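Local coordinates for protein phosphoethanolamine N-methyltransferase 1 (Haemonchus contortus, PDB 4KRG) that probably transfers a methyl group from S-adenosylmethionine to phosphoethanolamine, the first methylation on the route to phosphocholine in this nematode, at residues E290-N295 with E319-N324; A298-P303 with V325-T330. All coordinates share one frame; numbering follows the deposited sequence.

Contact 1. Residues E290-N295 with E319-N324; sequences EVVPKN and EKFTCN. With BOG (octyl beta-D-glucopyranoside), chain F.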
loop_
_atom_site.group_PDB
_atom_site.type_symbol
_atom_site.label_atom_id
_atom_site.label_comp_id
_atom_site.label_asym_id
_atom_site.label_seq_id
_atom_site.Cartn_x
_atom_site.Cartn_y
_atom_site.Cartn_z
ATOM N N GLU A 290 5.744 -27.254 -13.538
ATOM C CA GLU A 290 4.473 -27.355 -14.244
ATOM C C GLU A 290 3.444 -26.422 -13.599
ATOM O O GLU A 290 2.577 -25.885 -14.281
ATOM C CB GLU A 290 3.964 -28.798 -14.265
ATOM C CG GLU A 290 4.661 -29.695 -15.281
ATOM C CD GLU A 290 4.281 -29.365 -16.714
ATOM O OE1 GLU A 290 3.071 -29.207 -16.989
ATOM O OE2 GLU A 290 5.191 -29.266 -17.567
ATOM N N VAL A 291 3.546 -26.232 -12.285
ATOM C CA VAL A 291 2.725 -25.242 -11.592
ATOM C C VAL A 291 3.247 -23.834 -11.857
ATOM O O VAL A 291 2.472 -22.918 -12.143
ATOM C CB VAL A 291 2.685 -25.487 -10.069
ATOM C CG1 VAL A 291 1.940 -24.366 -9.371
ATOM C CG2 VAL A 291 2.038 -26.825 -9.768
ATOM N N VAL A 292 4.564 -23.672 -11.764
ATOM C CA VAL A 292 5.215 -22.377 -11.955
ATOM C C VAL A 292 6.251 -22.432 -13.076
ATOM O O VAL A 292 7.413 -22.754 -12.839
ATOM C CB VAL A 292 5.905 -21.906 -10.665
ATOM C CG1 VAL A 292 6.425 -20.486 -10.824
ATOM C CG2 VAL A 292 4.942 -21.958 -9.512
ATOM N N PRO A 293 5.832 -22.133 -14.312
ATOM C CA PRO A 293 6.807 -22.138 -15.410
ATOM C C PRO A 293 7.846 -21.029 -15.237
ATOM O O PRO A 293 7.579 -20.036 -14.555
ATOM C CB PRO A 293 5.944 -21.867 -16.644
ATOM C CG PRO A 293 4.556 -22.275 -16.240
ATOM C CD PRO A 293 4.459 -21.900 -14.791
ATOM N N LYS A 294 9.020 -21.196 -15.838
ATOM C CA LYS A 294 10.065 -20.183 -15.725
ATOM C C LYS A 294 9.595 -18.851 -16.299
ATOM O O LYS A 294 8.938 -18.813 -17.341
ATOM C CB LYS A 294 11.335 -20.638 -16.433
ATOM C CG LYS A 294 11.957 -21.879 -15.820
ATOM C CD LYS A 294 13.107 -22.378 -16.664
ATOM C CE LYS A 294 13.761 -23.586 -16.044
ATOM N NZ LYS A 294 14.755 -24.155 -16.990
ATOM N N ASN A 295 9.921 -17.770 -15.599
ATOM C CA ASN A 295 9.536 -16.411 -16.000
ATOM C C ASN A 295 8.018 -16.147 -16.009
ATOM O O ASN A 295 7.549 -15.193 -16.626
ATOM C CB ASN A 295 10.173 -16.033 -17.350
ATOM C CG ASN A 295 10.106 -14.538 -17.635
ATOM O OD1 ASN A 295 10.346 -13.711 -16.749
ATOM N ND2 ASN A 295 9.748 -14.187 -18.864
ATOM N N GLU A 319 12.967 -17.183 -6.497
ATOM C CA GLU A 319 14.334 -17.659 -6.693
ATOM C C GLU A 319 14.370 -19.031 -7.345
ATOM O O GLU A 319 15.044 -19.232 -8.352
ATOM C CB GLU A 319 15.105 -17.709 -5.373
ATOM C CG GLU A 319 16.515 -18.255 -5.559
ATOM C CD GLU A 319 17.253 -18.481 -4.260
ATOM O OE1 GLU A 319 16.590 -18.674 -3.219
ATOM O OE2 GLU A 319 18.503 -18.473 -4.284
ATOM N N LYS A 320 13.638 -19.975 -6.762
ATOM C CA LYS A 320 13.695 -21.364 -7.195
ATOM C C LYS A 320 13.031 -21.614 -8.543
ATOM O O LYS A 320 13.441 -22.507 -9.273
ATOM C CB LYS A 320 13.091 -22.282 -6.129
ATOM C CG LYS A 320 13.941 -22.432 -4.879
ATOM C CD LYS A 320 15.270 -23.120 -5.183
ATOM C CE LYS A 320 16.079 -23.326 -3.918
ATOM N NZ LYS A 320 17.490 -23.673 -4.226
ATOM N N PHE A 321 12.007 -20.838 -8.877
ATOM C CA PHE A 321 11.308 -21.069 -10.135
ATOM C C PHE A 321 11.525 -19.980 -11.180
ATOM O O PHE A 321 10.898 -19.999 -12.236
ATOM C CB PHE A 321 9.823 -21.336 -9.888
ATOM C CG PHE A 321 9.573 -22.578 -9.079
ATOM C CD1 PHE A 321 9.743 -23.836 -9.647
ATOM C CD2 PHE A 321 9.196 -22.494 -7.747
ATOM C CE1 PHE A 321 9.528 -24.985 -8.902
ATOM C CE2 PHE A 321 8.982 -23.638 -6.996
ATOM C CZ PHE A 321 9.148 -24.885 -7.575
ATOM N N THR A 322 12.448 -19.067 -10.889
ATOM C CA THR A 322 12.779 -17.958 -11.783
ATOM C C THR A 322 11.525 -17.286 -12.288
ATOM O O THR A 322 11.354 -17.109 -13.492
ATOM C CB THR A 322 13.602 -18.420 -12.993
ATOM O OG1 THR A 322 12.808 -19.285 -13.812
ATOM C CG2 THR A 322 14.842 -19.154 -12.530
ATOM N N CYS A 323 10.647 -16.922 -11.360
ATOM C CA CYS A 323 9.356 -16.354 -11.707
ATOM C C CYS A 323 9.146 -15.035 -10.987
ATOM O O CYS A 323 9.849 -14.733 -10.028
ATOM C CB CYS A 323 8.235 -17.322 -11.325
ATOM S SG CYS A 323 8.008 -17.547 -9.540
ATOM N N ASN A 324 8.176 -14.255 -11.453
ATOM C CA ASN A 324 7.790 -13.037 -10.763
ATOM C C ASN A 324 6.623 -13.346 -9.834
ATOM O O ASN A 324 5.851 -14.265 -10.093
ATOM C CB ASN A 324 7.396 -11.959 -11.773
ATOM C CG ASN A 324 8.436 -11.770 -12.865
ATOM O OD1 ASN A 324 9.636 -11.733 -12.599
ATOM N ND2 ASN A 324 7.973 -11.657 -14.107
HETATM C C1 BOG F . 13.308 -26.050 -8.206
HETATM O O1 BOG F . 13.531 -26.374 -6.873
HETATM C C2 BOG F . 14.631 -25.723 -8.874
HETATM O O2 BOG F . 15.160 -24.542 -8.281
HETATM C C3 BOG F . 14.497 -25.529 -10.346
HETATM O O3 BOG F . 15.828 -25.370 -10.915
HETATM C C4 BOG F . 13.805 -26.676 -11.008
HETATM O O4 BOG F . 13.548 -26.366 -12.395
HETATM C C5 BOG F . 12.476 -26.997 -10.343
HETATM O O5 BOG F . 12.608 -27.184 -8.881
HETATM C C6 BOG F . 11.946 -28.229 -10.933
HETATM O O6 BOG F . 10.689 -27.958 -11.486
HETATM C "C1'" BOG F . 12.573 -25.799 -5.980
HETATM C "C2'" BOG F . 12.990 -26.041 -4.498
HETATM C "C3'" BOG F . 11.868 -25.680 -3.528
HETATM C "C4'" BOG F . 11.212 -24.447 -3.651
HETATM C "C5'" BOG F . 9.709 -24.285 -3.272
HETATM C "C6'" BOG F . 9.467 -23.071 -2.361
HETATM C "C7'" BOG F . 7.970 -22.809 -2.053
HETATM C "C8'" BOG F . 7.689 -21.367 -1.791
HETATM O O HOH W 1 10.093 -22.437 -13.231
HETATM O O HOH W 2 10.923 -14.146 -13.950
HETATM O O HOH W 3 10.195 -10.705 -16.593
#
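Val292 sets its branch CG1, anti to the backbone N, into the corner where helix 314-321 ends and the chain turns toward strand 324-329, a helix-to-strand junction of a Rossmann-like domain. Val292 CG1 touches Phe321 CB and Cys323 SG, each at 3.6 Å. The Val292 and Phe321 side chains cross at about a right angle, with Ile287 packing on both. Thr322 leaves the helix with positive phi (47°), and its carbonyl is then gripped by the loop: Asn295 N donates to Thr322 O at 2.6 Å, a short bond that is bent (146° at the hydrogen) and comes in above the carbonyl plane. Phe321 O gathers several contacts. Lys294 CA directs its hydrogen almost straight at it, Thr322 OG1 donates to Phe321 O at 2.6 Å, and a water bridges it to Val292 O. OG1 reaches that oxygen from the crowded position between its own N and carbonyl carbon, while the aliphatic start of Lys294 runs alongside. Farther out, an octyl glucoside molecule lies along the Phe321 ring and Lys320; its sugar hydroxyl O2 donates to Lys320 O at 2.8 Å.

Contact 2. Residues A298-P303 with V325-T330; sequences AYVFTP and VWNVET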
loop_
_atom_site.group_PDB
_atom_site.type_symbol
_atom_site.label_atom_id
_atom_site.label_comp_id
_atom_site.label_asym_id
_atom_site.label_seq_id
_atom_site.Cartn_x
_atom_site.Cartn_y
_atom_site.Cartn_z
ATOM N N ALA A 298 3.371 -15.481 -10.627
ATOM C CA ALA A 298 2.527 -16.204 -9.683
ATOM C C ALA A 298 1.692 -15.230 -8.855
ATOM O O ALA A 298 2.167 -14.167 -8.466
ATOM C CB ALA A 298 3.390 -17.054 -8.762
ATOM N N TYR A 299 0.450 -15.598 -8.577
ATOM C CA TYR A 299 -0.381 -14.823 -7.670
ATOM C C TYR A 299 -0.326 -15.512 -6.316
ATOM O O TYR A 299 -0.663 -16.685 -6.204
ATOM C CB TYR A 299 -1.814 -14.766 -8.201
ATOM C CG TYR A 299 -2.795 -13.966 -7.361
ATOM C CD1 TYR A 299 -2.829 -12.575 -7.421
ATOM C CD2 TYR A 299 -3.715 -14.607 -6.545
ATOM C CE1 TYR A 299 -3.737 -11.848 -6.665
ATOM C CE2 TYR A 299 -4.621 -13.894 -5.795
ATOM C CZ TYR A 299 -4.630 -12.515 -5.859
ATOM O OH TYR A 299 -5.544 -11.821 -5.110
ATOM N N VAL A 300 0.130 -14.795 -5.299
ATOM C CA VAL A 300 0.256 -15.368 -3.962
ATOM C C VAL A 300 -0.652 -14.640 -2.972
ATOM O O VAL A 300 -0.695 -13.414 -2.944
ATOM C CB VAL A 300 1.728 -15.357 -3.483
ATOM C CG1 VAL A 300 1.829 -15.689 -1.991
ATOM C CG2 VAL A 300 2.558 -16.330 -4.300
ATOM N N PHE A 301 -1.389 -15.403 -2.169
ATOM C CA PHE A 301 -2.355 -14.822 -1.242
ATOM C C PHE A 301 -2.097 -15.373 0.161
ATOM O O PHE A 301 -2.186 -16.574 0.380
ATOM C CB PHE A 301 -3.781 -15.148 -1.717
ATOM C CG PHE A 301 -4.878 -14.669 -0.789
ATOM C CD1 PHE A 301 -5.269 -13.342 -0.777
ATOM C CD2 PHE A 301 -5.545 -15.561 0.037
ATOM C CE1 PHE A 301 -6.278 -12.913 0.063
ATOM C CE2 PHE A 301 -6.552 -15.140 0.869
ATOM C CZ PHE A 301 -6.918 -13.817 0.888
ATOM N N THR A 302 -1.752 -14.497 1.105
ATOM C CA THR A 302 -1.450 -14.928 2.477
ATOM C C THR A 302 -2.117 -14.025 3.527
ATOM O O THR A 302 -1.556 -13.000 3.916
ATOM C CB THR A 302 0.074 -15.006 2.730
ATOM O OG1 THR A 302 0.663 -13.722 2.501
ATOM C CG2 THR A 302 0.725 -16.013 1.807
ATOM N N PRO A 303 -3.319 -14.412 3.990
ATOM C CA PRO A 303 -4.068 -13.579 4.938
ATOM C C PRO A 303 -3.515 -13.651 6.360
ATOM O O PRO A 303 -3.786 -12.746 7.155
ATOM C CB PRO A 303 -5.468 -14.185 4.897
ATOM C CG PRO A 303 -5.237 -15.619 4.532
ATOM C CD PRO A 303 -4.087 -15.598 3.570
ATOM N N VAL A 325 6.490 -12.596 -8.748
ATOM C CA VAL A 325 5.462 -12.907 -7.763
ATOM C C VAL A 325 4.744 -11.644 -7.298
ATOM O O VAL A 325 5.384 -10.629 -7.020
ATOM C CB VAL A 325 6.054 -13.637 -6.521
ATOM C CG1 VAL A 325 4.979 -13.862 -5.463
ATOM C CG2 VAL A 325 6.696 -14.957 -6.906
ATOM N N TRP A 326 3.414 -11.712 -7.253
ATOM C CA TRP A 326 2.603 -10.726 -6.555
ATOM C C TRP A 326 1.958 -11.397 -5.344
ATOM O O TRP A 326 1.172 -12.330 -5.488
ATOM C CB TRP A 326 1.519 -10.150 -7.464
ATOM C CG TRP A 326 0.667 -9.144 -6.757
ATOM C CD1 TRP A 326 -0.463 -9.386 -6.036
ATOM C CD2 TRP A 326 0.895 -7.732 -6.702
ATOM N NE1 TRP A 326 -0.961 -8.204 -5.532
ATOM C CE2 TRP A 326 -0.150 -7.177 -5.925
ATOM C CE3 TRP A 326 1.864 -6.882 -7.232
ATOM C CZ2 TRP A 326 -0.242 -5.804 -5.675
ATOM C CZ3 TRP A 326 1.771 -5.524 -6.985
ATOM C CH2 TRP A 326 0.724 -4.997 -6.210
ATOM N N ASN A 327 2.296 -10.915 -4.154
ATOM C CA ASN A 327 1.844 -11.522 -2.915
ATOM C C ASN A 327 0.934 -10.542 -2.194
ATOM O O ASN A 327 1.357 -9.447 -1.813
ATOM C CB ASN A 327 3.063 -11.872 -2.054
ATOM C CG ASN A 327 2.712 -12.586 -0.745
ATOM O OD1 ASN A 327 1.573 -12.568 -0.267
ATOM N ND2 ASN A 327 3.716 -13.195 -0.147
ATOM N N VAL A 328 -0.318 -10.947 -2.017
ATOM C CA VAL A 328 -1.331 -10.140 -1.341
ATOM C C VAL A 328 -1.275 -10.399 0.157
ATOM O O VAL A 328 -1.264 -11.553 0.583
ATOM C CB VAL A 328 -2.744 -10.519 -1.828
ATOM C CG1 VAL A 328 -3.792 -9.625 -1.192
ATOM C CG2 VAL A 328 -2.822 -10.432 -3.342
ATOM N N GLU A 329 -1.224 -9.329 0.947
ATOM C CA GLU A 329 -1.314 -9.419 2.404
ATOM C C GLU A 329 -2.598 -8.708 2.836
ATOM O O GLU A 329 -3.038 -7.762 2.178
ATOM C CB GLU A 329 -0.093 -8.754 3.060
ATOM C CG GLU A 329 1.270 -9.294 2.604
ATOM C CD GLU A 329 1.786 -10.438 3.471
ATOM O OE1 GLU A 329 1.004 -11.002 4.267
ATOM O OE2 GLU A 329 2.983 -10.779 3.362
ATOM N N THR A 330 -3.207 -9.149 3.933
ATOM C CA THR A 330 -4.408 -8.481 4.436
ATOM C C THR A 330 -4.217 -7.900 5.837
ATOM O O THR A 330 -5.093 -7.208 6.349
ATOM C CB THR A 330 -5.646 -9.399 4.427
ATOM O OG1 THR A 330 -5.473 -10.450 5.386
ATOM C CG2 THR A 330 -5.858 -9.998 3.052
HETATM O O HOH W 4 4.032 -13.471 2.519
#
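Val300 CG2 meets Val325 CG1 at 3.6 Å in the apolar centre of this pairing, the two side chains crossing obliquely on the face that helix 314-321 covers through Ser314 and Leu317. On the other face Val328 is wedged beside two aromatic rings. Val328 CG2 lies 3.5 Å from Tyr299 OH, and Val328 CB packs at 3.9 Å on Phe301 CD1. Tyr299 and Phe301, two residues apart on one strand, share this face, and in both CG is anti to the backbone N; Trp326 does likewise and lies alongside Tyr299, its indole also meeting Trp365 edge-to-face. The Tyr299 hydroxyl is satisfied by Ser361. Between the two faces run four nearly straight hydrogen bonds of a parallel pair, in which Trp326 bonds to Ala298 and Val300, and Val328 to Val300 and Thr302. Val300 N reaches Trp326 O at 2.7 Å, and Val328 N returns to Val300 O at 2.7 Å. The strands belong to a beta-alpha-beta crossover and fit the first two strands of the class I methyltransferase fold. Glu329, near the end of its strand, thus falls where such enzymes commonly carry an acidic residue for the cofactor ribose, but here its carboxylate forms a salt bridge with Arg304 and bonds to Ser338. Thr302 OG1, held in the crowded position between N and carbonyl carbon (chi1 59°), comes to 3.3 Å from Glu329 OE1, at best a weak bond. A water donates to Glu329 OE2 at 3.0 Å.

Overall arrangement
Following the chain from the N terminus, the S-adenosylhomocysteine pocket lies in the first part of the protein, and both contacts come much later, in the second of its two methyltransferase-like domains. The loop 290-295 is followed by 298-303 on strand 297-302, then helix 314-321 ending within 319-324, then 325-330 on the next strand. The segments therefore alternate: contact 1 opens first and contact 2 closes last, so the two loops cross rather than nest. Contact 2 closes the crossover by pairing its strands, whereas contact 1 ties the approach to the first strand to the turn entering the second. The two meet where Asn324 O probably accepts from Ala298 N, at 2.8 Å.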